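Local coordinates for single-stranded DNA-binding protein (PDB 2FXQ) that binds single-stranded DNA as a homodimer and probably recruits partner proteins during DNA replication, recombination and repair, at residues N6-I11 and G80-R85; H54-L59 and V97-E102; P141-T146 and W185-R190. All coordinates share one frame; numbering follows the deposited sequence.

Interaction 1: N6-I11 and G80-R85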
loop_
_atom_site.group_PDB
_atom_site.type_symbol
_atom_site.label_atom_id
_atom_site.label_comp_id
_atom_site.label_asym_id
_atom_site.label_seq_id
_atom_site.Cartn_x
_atom_site.Cartn_y
_atom_site.Cartn_z
ATOM N N ASN A 6 -7.457 7.058 -6.399
ATOM C CA ASN A 6 -8.410 6.532 -5.455
ATOM C C ASN A 6 -8.162 5.016 -5.414
ATOM O O ASN A 6 -8.611 4.271 -6.284
ATOM C CB ASN A 6 -9.832 6.934 -5.914
ATOM C CG ASN A 6 -10.966 6.237 -5.133
ATOM O OD1 ASN A 6 -10.766 5.482 -4.147
ATOM N ND2 ASN A 6 -12.210 6.507 -5.601
ATOM N N GLN A 7 -7.370 4.575 -4.433
ATOM C CA GLN A 7 -6.917 3.175 -4.376
ATOM C C GLN A 7 -7.072 2.658 -3.000
ATOM O O GLN A 7 -6.726 3.344 -2.059
ATOM C CB GLN A 7 -5.391 3.078 -4.726
ATOM C CG GLN A 7 -5.114 3.743 -6.127
ATOM C CD GLN A 7 -3.603 3.747 -6.489
ATOM O OE1 GLN A 7 -2.770 3.946 -5.612
ATOM N NE2 GLN A 7 -3.264 3.492 -7.759
ATOM N N VAL A 8 -7.560 1.421 -2.877
ATOM C CA VAL A 8 -7.789 0.792 -1.586
ATOM C C VAL A 8 -7.170 -0.614 -1.649
ATOM O O VAL A 8 -7.290 -1.305 -2.696
ATOM C CB VAL A 8 -9.345 0.577 -1.344
ATOM C CG1 VAL A 8 -9.580 -0.145 0.021
ATOM C CG2 VAL A 8 -10.098 1.907 -1.484
ATOM N N PHE A 9 -6.510 -1.039 -0.555
ATOM C CA PHE A 9 -5.899 -2.382 -0.443
ATOM C C PHE A 9 -6.334 -2.890 0.883
ATOM O O PHE A 9 -6.204 -2.168 1.898
ATOM C CB PHE A 9 -4.337 -2.264 -0.450
ATOM C CG PHE A 9 -3.806 -1.419 -1.579
ATOM C CD1 PHE A 9 -3.342 -2.009 -2.745
ATOM C CD2 PHE A 9 -3.809 0.001 -1.498
ATOM C CE1 PHE A 9 -2.923 -1.213 -3.855
ATOM C CE2 PHE A 9 -3.346 0.785 -2.605
ATOM C CZ PHE A 9 -2.927 0.182 -3.754
ATOM N N LEU A 10 -6.920 -4.094 0.934
ATOM C CA LEU A 10 -7.487 -4.576 2.186
ATOM C C LEU A 10 -7.262 -6.037 2.209
ATOM O O LEU A 10 -7.339 -6.709 1.142
ATOM C CB LEU A 10 -9.028 -4.469 2.142
ATOM C CG LEU A 10 -9.769 -3.241 2.478
ATOM C CD1 LEU A 10 -11.296 -3.568 2.347
ATOM C CD2 LEU A 10 -9.315 -2.761 3.890
ATOM N N ILE A 11 -6.931 -6.557 3.365
ATOM C CA ILE A 11 -7.178 -7.983 3.579
ATOM C C ILE A 11 -8.110 -8.033 4.779
ATOM O O ILE A 11 -7.814 -7.429 5.817
ATOM C CB ILE A 11 -5.848 -8.730 3.945
ATOM C CG1 ILE A 11 -4.872 -8.677 2.750
ATOM C CG2 ILE A 11 -6.159 -10.207 4.450
ATOM C CD1 ILE A 11 -3.408 -9.208 3.111
ATOM N N GLY A 80 -9.110 -2.081 -4.906
ATOM C CA GLY A 80 -10.246 -1.431 -5.536
ATOM C C GLY A 80 -10.180 0.057 -5.331
ATOM O O GLY A 80 -9.083 0.627 -5.208
ATOM N N ARG A 81 -11.354 0.661 -5.308
ATOM C CA ARG A 81 -11.476 2.113 -5.184
ATOM C C ARG A 81 -12.668 2.399 -4.256
ATOM O O ARG A 81 -13.583 1.584 -4.120
ATOM C CB ARG A 81 -11.598 2.773 -6.583
ATOM C CG ARG A 81 -12.838 2.354 -7.392
ATOM C CD ARG A 81 -12.874 3.017 -8.787
ATOM N NE ARG A 81 -14.170 2.852 -9.448
ATOM C CZ ARG A 81 -14.555 1.782 -10.156
ATOM N NH1 ARG A 81 -13.752 0.735 -10.292
ATOM N NH2 ARG A 81 -15.769 1.754 -10.703
ATOM N N LEU A 82 -12.697 3.585 -3.659
ATOM C CA LEU A 82 -13.836 4.014 -2.872
ATOM C C LEU A 82 -14.930 4.586 -3.719
ATOM O O LEU A 82 -14.676 5.355 -4.648
ATOM C CB LEU A 82 -13.437 5.072 -1.857
ATOM C CG LEU A 82 -12.472 4.522 -0.862
ATOM C CD1 LEU A 82 -12.034 5.723 -0.039
ATOM C CD2 LEU A 82 -13.127 3.469 0.063
ATOM N N GLU A 83 -16.162 4.230 -3.367
ATOM C CA GLU A 83 -17.342 4.796 -4.051
ATOM C C GLU A 83 -18.562 4.865 -3.112
ATOM O O GLU A 83 -18.537 4.352 -2.002
ATOM C CB GLU A 83 -17.651 3.945 -5.276
ATOM C CG GLU A 83 -18.513 2.737 -4.985
ATOM C CD GLU A 83 -18.799 1.860 -6.201
ATOM O OE1 GLU A 83 -19.342 0.752 -5.973
ATOM O OE2 GLU A 83 -18.475 2.255 -7.357
ATOM N N TYR A 84 -19.638 5.481 -3.580
ATOM C CA TYR A 84 -20.915 5.442 -2.861
ATOM C C TYR A 84 -21.894 4.395 -3.380
ATOM O O TYR A 84 -21.928 4.099 -4.575
ATOM C CB TYR A 84 -21.554 6.816 -2.850
ATOM C CG TYR A 84 -20.733 7.813 -2.097
ATOM C CD1 TYR A 84 -19.786 8.593 -2.755
ATOM C CD2 TYR A 84 -20.894 7.981 -0.719
ATOM C CE1 TYR A 84 -19.024 9.522 -2.069
ATOM C CE2 TYR A 84 -20.130 8.912 -0.016
ATOM C CZ TYR A 84 -19.194 9.675 -0.701
ATOM O OH TYR A 84 -18.429 10.589 -0.026
ATOM N N ARG A 85 -22.667 3.835 -2.447
ATOM C CA ARG A 85 -23.817 2.926 -2.697
ATOM C C ARG A 85 -23.596 1.508 -2.179
ATOM O O ARG A 85 -24.550 0.805 -1.827
ATOM C CB ARG A 85 -24.290 2.917 -4.164
#

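Interaction 2: H54-L59 and V97-E102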
loop_
_atom_site.group_PDB
_atom_site.type_symbol
_atom_site.label_atom_id
_atom_site.label_comp_id
_atom_site.label_asym_id
_atom_site.label_seq_id
_atom_site.Cartn_x
_atom_site.Cartn_y
_atom_site.Cartn_z
ATOM N N HIS A 54 -16.265 -3.461 6.564
ATOM C CA HIS A 54 -16.510 -2.720 5.342
ATOM C C HIS A 54 -17.109 -3.588 4.293
ATOM O O HIS A 54 -16.716 -4.762 4.161
ATOM C CB HIS A 54 -15.202 -2.168 4.779
ATOM C CG HIS A 54 -14.524 -1.213 5.707
ATOM N ND1 HIS A 54 -15.168 -0.101 6.205
ATOM C CD2 HIS A 54 -13.267 -1.185 6.199
ATOM C CE1 HIS A 54 -14.336 0.576 6.971
ATOM N NE2 HIS A 54 -13.190 -0.086 7.026
ATOM N N ARG A 55 -17.953 -2.969 3.488
ATOM C CA ARG A 55 -18.565 -3.642 2.364
ATOM C C ARG A 55 -17.684 -3.540 1.138
ATOM O O ARG A 55 -17.109 -2.488 0.853
ATOM C CB ARG A 55 -19.922 -3.039 2.054
ATOM C CG ARG A 55 -20.557 -3.667 0.788
ATOM C CD ARG A 55 -21.393 -4.917 1.054
ATOM N NE ARG A 55 -22.819 -4.601 0.948
ATOM C CZ ARG A 55 -23.735 -4.903 1.856
ATOM N NH1 ARG A 55 -23.409 -5.539 2.970
ATOM N NH2 ARG A 55 -25.001 -4.566 1.647
ATOM N N VAL A 56 -17.534 -4.650 0.440
ATOM C CA VAL A 56 -16.783 -4.666 -0.805
ATOM C C VAL A 56 -17.732 -5.217 -1.870
ATOM O O VAL A 56 -18.228 -6.364 -1.740
ATOM C CB VAL A 56 -15.528 -5.553 -0.697
ATOM C CG1 VAL A 56 -14.792 -5.698 -2.072
ATOM C CG2 VAL A 56 -14.529 -4.914 0.316
ATOM N N ARG A 57 -17.886 -4.464 -2.946
ATOM C CA ARG A 57 -18.751 -4.929 -4.030
ATOM C C ARG A 57 -17.946 -5.358 -5.263
ATOM O O ARG A 57 -17.139 -4.557 -5.781
ATOM C CB ARG A 57 -19.665 -3.780 -4.442
ATOM C CG ARG A 57 -20.562 -4.125 -5.644
ATOM C CD ARG A 57 -21.744 -3.165 -5.736
ATOM N NE ARG A 57 -22.752 -3.570 -4.740
ATOM C CZ ARG A 57 -23.973 -3.038 -4.666
ATOM N NH1 ARG A 57 -24.319 -2.050 -5.474
ATOM N NH2 ARG A 57 -24.841 -3.484 -3.789
ATOM N N LEU A 58 -18.203 -6.595 -5.729
ATOM C CA LEU A 58 -17.767 -7.036 -7.057
ATOM C C LEU A 58 -18.895 -6.962 -7.995
ATOM O O LEU A 58 -20.046 -7.403 -7.681
ATOM C CB LEU A 58 -17.283 -8.511 -7.011
ATOM C CG LEU A 58 -15.980 -8.826 -6.235
ATOM C CD1 LEU A 58 -15.945 -8.280 -4.804
ATOM C CD2 LEU A 58 -15.760 -10.354 -6.218
ATOM N N LEU A 59 -18.603 -6.424 -9.158
ATOM C CA LEU A 59 -19.640 -6.372 -10.211
ATOM C C LEU A 59 -19.194 -7.031 -11.472
ATOM O O LEU A 59 -18.036 -6.877 -11.838
ATOM C CB LEU A 59 -19.888 -4.918 -10.578
ATOM C CG LEU A 59 -20.804 -4.012 -9.780
ATOM C CD1 LEU A 59 -20.982 -2.688 -10.589
ATOM C CD2 LEU A 59 -22.178 -4.627 -9.589
ATOM N N VAL A 97 -20.191 4.975 1.944
ATOM C CA VAL A 97 -18.916 4.692 1.282
ATOM C C VAL A 97 -18.649 3.183 1.259
ATOM O O VAL A 97 -18.719 2.501 2.299
ATOM C CB VAL A 97 -17.757 5.456 1.937
ATOM C CG1 VAL A 97 -16.417 4.720 1.726
ATOM C CG2 VAL A 97 -17.682 6.854 1.372
ATOM N N GLN A 98 -18.392 2.655 0.065
ATOM C CA GLN A 98 -18.053 1.243 -0.073
ATOM C C GLN A 98 -16.795 1.107 -0.932
ATOM O O GLN A 98 -16.373 2.065 -1.563
ATOM C CB GLN A 98 -19.217 0.426 -0.668
ATOM C CG GLN A 98 -19.379 0.582 -2.132
ATOM C CD GLN A 98 -20.633 -0.108 -2.729
ATOM O OE1 GLN A 98 -21.389 -0.788 -2.040
ATOM N NE2 GLN A 98 -20.818 0.069 -4.023
ATOM N N VAL A 99 -16.248 -0.087 -0.953
ATOM C CA VAL A 99 -15.070 -0.350 -1.788
ATOM C C VAL A 99 -15.652 -1.038 -3.012
ATOM O O VAL A 99 -16.316 -2.059 -2.866
ATOM C CB VAL A 99 -14.116 -1.303 -1.106
ATOM C CG1 VAL A 99 -12.945 -1.699 -2.097
ATOM C CG2 VAL A 99 -13.630 -0.650 0.201
ATOM N N ARG A 100 -15.357 -0.531 -4.202
ATOM C CA ARG A 100 -15.657 -1.279 -5.428
ATOM C C ARG A 100 -14.379 -2.039 -5.768
ATOM O O ARG A 100 -13.337 -1.416 -6.043
ATOM C CB ARG A 100 -16.024 -0.300 -6.561
ATOM C CG ARG A 100 -16.007 -0.984 -7.940
ATOM C CD ARG A 100 -17.252 -1.769 -8.318
ATOM N NE ARG A 100 -17.614 -1.428 -9.707
ATOM C CZ ARG A 100 -18.438 -0.433 -10.059
ATOM N NH1 ARG A 100 -19.064 0.312 -9.132
ATOM N NH2 ARG A 100 -18.670 -0.214 -11.346
ATOM N N ALA A 101 -14.432 -3.375 -5.761
ATOM C CA ALA A 101 -13.238 -4.152 -6.030
ATOM C C ALA A 101 -12.948 -4.112 -7.529
ATOM O O ALA A 101 -13.837 -4.302 -8.388
ATOM C CB ALA A 101 -13.380 -5.599 -5.565
ATOM N N GLU A 102 -11.662 -3.923 -7.805
ATOM C CA GLU A 102 -11.066 -4.092 -9.120
ATOM C C GLU A 102 -10.853 -5.599 -9.278
ATOM O O GLU A 102 -11.222 -6.195 -10.316
ATOM C CB GLU A 102 -9.753 -3.280 -9.220
ATOM C CG GLU A 102 -9.841 -2.009 -10.093
ATOM C CD GLU A 102 -10.576 -0.791 -9.458
ATOM O OE1 GLU A 102 -11.839 -0.720 -9.576
ATOM O OE2 GLU A 102 -9.911 0.125 -8.855
HETATM O O HOH W 1 -18.127 0.264 4.090
HETATM O O HOH W 2 -15.938 -5.310 -9.514
#

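Interaction 3: P141-T146 and W185-R190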
loop_
_atom_site.group_PDB
_atom_site.type_symbol
_atom_site.label_atom_id
_atom_site.label_comp_id
_atom_site.label_asym_id
_atom_site.label_seq_id
_atom_site.Cartn_x
_atom_site.Cartn_y
_atom_site.Cartn_z
ATOM N N PRO A 141 -10.309 23.542 5.553
ATOM C CA PRO A 141 -10.353 22.558 6.660
ATOM C C PRO A 141 -10.893 23.299 7.876
ATOM O O PRO A 141 -10.632 24.472 8.050
ATOM C CB PRO A 141 -8.890 22.207 6.862
ATOM C CG PRO A 141 -8.181 23.433 6.439
ATOM C CD PRO A 141 -8.940 23.929 5.190
ATOM N N ASP A 142 -11.667 22.644 8.716
ATOM C CA ASP A 142 -12.020 23.342 9.935
ATOM C C ASP A 142 -11.432 22.623 11.169
ATOM O O ASP A 142 -11.927 21.612 11.564
ATOM C CB ASP A 142 -13.531 23.575 10.001
ATOM C CG ASP A 142 -13.915 24.502 11.118
ATOM O OD1 ASP A 142 -14.782 24.103 11.923
ATOM O OD2 ASP A 142 -13.384 25.632 11.280
ATOM N N LEU A 143 -10.329 23.124 11.716
ATOM C CA LEU A 143 -9.688 22.450 12.845
ATOM C C LEU A 143 -10.615 22.498 14.060
ATOM O O LEU A 143 -11.188 23.576 14.347
ATOM C CB LEU A 143 -8.390 23.149 13.199
ATOM C CG LEU A 143 -7.479 22.558 14.293
ATOM C CD1 LEU A 143 -7.088 21.101 13.937
ATOM C CD2 LEU A 143 -6.225 23.457 14.355
ATOM N N ARG A 144 -10.781 21.366 14.750
ATOM C CA ARG A 144 -11.397 21.390 16.086
ATOM C C ARG A 144 -10.517 20.659 17.084
ATOM O O ARG A 144 -9.497 20.007 16.730
ATOM C CB ARG A 144 -12.767 20.716 16.104
ATOM C CG ARG A 144 -13.622 20.795 14.852
ATOM C CD ARG A 144 -15.051 20.288 15.109
ATOM N NE ARG A 144 -15.058 19.356 16.244
ATOM C CZ ARG A 144 -14.830 18.042 16.151
ATOM N NH1 ARG A 144 -14.617 17.466 14.968
ATOM N NH2 ARG A 144 -14.824 17.296 17.250
ATOM N N TYR A 145 -10.916 20.756 18.336
ATOM C CA TYR A 145 -10.286 19.998 19.404
ATOM C C TYR A 145 -11.329 19.136 20.108
ATOM O O TYR A 145 -12.385 19.634 20.397
ATOM C CB TYR A 145 -9.600 20.973 20.349
ATOM C CG TYR A 145 -8.372 21.579 19.709
ATOM C CD1 TYR A 145 -8.451 22.777 18.969
ATOM C CD2 TYR A 145 -7.158 20.928 19.785
ATOM C CE1 TYR A 145 -7.320 23.315 18.357
ATOM C CE2 TYR A 145 -6.019 21.474 19.218
ATOM C CZ TYR A 145 -6.116 22.676 18.500
ATOM O OH TYR A 145 -4.957 23.194 17.931
ATOM N N THR A 146 -11.050 17.846 20.346
ATOM C CA THR A 146 -11.991 17.000 21.124
ATOM C C THR A 146 -12.065 17.537 22.549
ATOM O O THR A 146 -11.213 18.330 22.948
ATOM C CB THR A 146 -11.526 15.539 21.197
ATOM O OG1 THR A 146 -10.372 15.453 22.040
ATOM C CG2 THR A 146 -11.083 14.994 19.805
ATOM N N TRP A 185 -1.212 20.456 11.065
ATOM C CA TRP A 185 -0.608 20.764 9.760
ATOM C C TRP A 185 -1.670 20.973 8.673
ATOM O O TRP A 185 -1.579 21.917 7.891
ATOM C CB TRP A 185 0.321 19.603 9.361
ATOM C CG TRP A 185 0.938 19.784 8.036
ATOM C CD1 TRP A 185 2.138 20.433 7.744
ATOM C CD2 TRP A 185 0.410 19.322 6.777
ATOM N NE1 TRP A 185 2.360 20.378 6.385
ATOM C CE2 TRP A 185 1.327 19.709 5.772
ATOM C CE3 TRP A 185 -0.738 18.606 6.406
ATOM C CZ2 TRP A 185 1.113 19.427 4.419
ATOM C CZ3 TRP A 185 -0.975 18.366 5.106
ATOM C CH2 TRP A 185 -0.024 18.745 4.096
ATOM N N ALA A 186 -2.679 20.090 8.609
ATOM C CA ALA A 186 -3.728 20.178 7.568
ATOM C C ALA A 186 -4.530 21.471 7.677
ATOM O O ALA A 186 -5.088 21.981 6.685
ATOM C CB ALA A 186 -4.651 18.941 7.640
ATOM N N SER A 187 -4.557 22.027 8.885
ATOM C CA SER A 187 -5.275 23.300 9.081
ATOM C C SER A 187 -4.697 24.470 8.238
ATOM O O SER A 187 -5.385 25.474 8.058
ATOM C CB SER A 187 -5.334 23.680 10.569
ATOM O OG SER A 187 -4.110 24.265 11.000
ATOM N N GLU A 188 -3.462 24.328 7.721
ATOM C CA GLU A 188 -2.849 25.406 6.903
ATOM C C GLU A 188 -3.335 25.355 5.456
ATOM O O GLU A 188 -3.056 26.256 4.692
ATOM C CB GLU A 188 -1.305 25.294 6.844
ATOM C CG GLU A 188 -0.560 25.080 8.153
ATOM C CD GLU A 188 0.706 24.204 7.986
ATOM O OE1 GLU A 188 0.860 23.503 6.934
ATOM O OE2 GLU A 188 1.561 24.213 8.915
ATOM N N LEU A 189 -3.994 24.260 5.070
ATOM C CA LEU A 189 -4.470 24.094 3.695
ATOM C C LEU A 189 -5.748 24.936 3.490
ATOM O O LEU A 189 -6.329 25.374 4.472
ATOM C CB LEU A 189 -4.789 22.611 3.489
ATOM C CG LEU A 189 -3.669 21.522 3.675
ATOM C CD1 LEU A 189 -4.285 20.104 3.939
ATOM C CD2 LEU A 189 -2.879 21.489 2.426
ATOM N N ARG A 190 -6.191 25.117 2.242
ATOM C CA ARG A 190 -7.369 25.939 1.933
ATOM C C ARG A 190 -8.100 25.265 0.792
ATOM O O ARG A 190 -7.513 24.461 0.096
ATOM C CB ARG A 190 -6.888 27.334 1.493
ATOM C CG ARG A 190 -6.198 28.184 2.617
ATOM C CD ARG A 190 -7.163 28.610 3.755
ATOM N NE ARG A 190 -6.553 29.457 4.782
ATOM C CZ ARG A 190 -5.943 29.001 5.886
ATOM N NH1 ARG A 190 -5.881 27.696 6.126
ATOM N NH2 ARG A 190 -5.395 29.847 6.760
#

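Interaction 1: N6-I11 and G80-R85
The flat carboxamide of Asn6 meets the backbone of Leu82: ND2 uses the edge of the amide, with Leu82 O almost in its plane, whereas OD1 takes Leu82 N tilted 23° from the carbonyl plane. Arg81 touches Asn6 through CB alone, 3.4 Å from Asn6 O, while its guanidinium, turned 78° from the amide plane, leads off to a salt bridge with Glu102. This pairing belongs to an OB-fold barrel, where strands 5-14 and 75-84 run antiparallel, as the first and fourth strands of the fold do. Asn6 has CG anti to its own backbone N (chi1 170°), which carries the amide across the gap. There OD1 accepts from Leu82 N at 2.8 Å, and ND2 donates to Leu82 O at 2.9 Å. Two nearly straight bonds therefore fix the rotation of the amide, and a side chain does the work of a backbone where the strands diverge. Further along strand 6-11, Val8 and Gly80 form a hydrogen-bonded antiparallel pair: Val8 N reaches Gly80 O at 2.9 Å and Gly80 N reaches Val8 O at 3.0 Å. The same Gly80 O receives a CA-H...O contact from Gln7. Phe9 points away from this pairing and its ring meets Phe9 of the second subunit. Next to these bonds the contact turns apolar: the branches of Val8 and Leu82 meet roughly perpendicular, and Val8 CG2 packs 3.6 Å from Leu82 CG.

Interaction 2: H54-L59 and V97-E102
The parallel pairing of the third and fifth strands is a hallmark of the OB-fold barrel, and here Val56 and Arg57 of one strand lie beside Val99 and Arg100 of the other. Strand 97-101 offers alternate N-H and C=O groups: Val99 N donates to Arg55 O (3.1 Å), Arg57 N donates to Val99 O (2.9 Å), and Ala101 N donates to Arg57 O (3.0 Å). A water carries on the pattern at either end, one joining Arg55 N to Val97 O, the other Leu59 N to Ala101 O. On the buried face, Val56 and Val99 run alongside each other in the same direction, and Ala101 CB packs against Val56 CG1 and Leu58 CD1, 3.8 Å from each. The other face is largely polar, with Leu59 among its arginines. Gln98 lays its OE1 over the rim of the Arg57 guanidinium, the two planes 61° apart, while its NE2 probably hydrogen-bonds to Glu83. Leu59 CD1 sits over the centre of the Arg100 guanidinium, 3.4 Å from Arg100 CZ; the bends at chi2 (82°) and chi3 of Arg100 bring the flat group to that methyl. Glu83, paired with Arg100, probably offsets the nearness of Arg81 to Arg100; Asp31 pairs with Arg57. Leu58 reaches helix 61-66, strand 28-41 flanks 54-59 on its other edge, and strand 75-84 borders 97-101.

Interaction 3: P141-T146 and W185-R190
Pro141 packs against a type I beta turn that runs from Ala186 to Leu189 and follows helix 180-186, closed by the bond from Leu189 N to Ala186 O; across the contact the backbones come nearest at Pro141 and Ser187, whose CA atoms are 5.7 Å apart. No hydrogen bond joins the two segments, and Pro141 supplies the largest share of the buried area. Its CD rests 3.1 Å from Leu189 O, and its CG lies 3.4 Å from Ala186 O, which places carbonyl oxygens of the turn against the carbon atoms of the ring. Leu143 makes the second, smaller contact. Its CG is anti to the backbone N (chi1 -175°), and the CD2 methyl comes 3.9 Å from Ser187 CB, so that a leucine branch leans on the shoulder of the serine. The hydroxyl of Ser187 hydrogen-bonds to Glu184 O, one turn back in the helix.

The turn is also held from its far end. Arg190 folds back so that its NH1 donates to two carbonyls at once, Ser187 O at 3.0 Å and Leu189 O at 2.9 Å. Both acceptors lie close to the guanidinium plane, although NH1 stands well above the carbonyl plane of Leu189. Leu189 O therefore takes a charged N-H while also meeting the proline ring. On the strand side, Pro141 packs against Val153 and Leu155 of strand 151-160, and Tyr145 OH bonds to the carboxylate of Glu184. Together these contacts set the connection between the first two barrel strands against the turn that follows helix 180-186, the helix that comes after the third strand and precedes the fourth in the topology of the OB fold.

How the interactions relate
Interactions 1 and 2 are neighbours in the first OB domain, their centres 6 Å apart, and their segments alternate along the chain. Strands 75-84 and 97-101 lie side by side, so the two pairings continue around one barrel; Arg81 with Glu102 and probably Glu83 with Gln98 tie them together. Interaction 3 comes later in sequence, in the second SSB domain, with its centre about 25 Å from that of interaction 1 and about 30 Å from that of interaction 2. It touches neither. One chain thus carries two OB domains, connected through the pairing of strands 5-14 and 129-137, and the homodimer brings together four such domains.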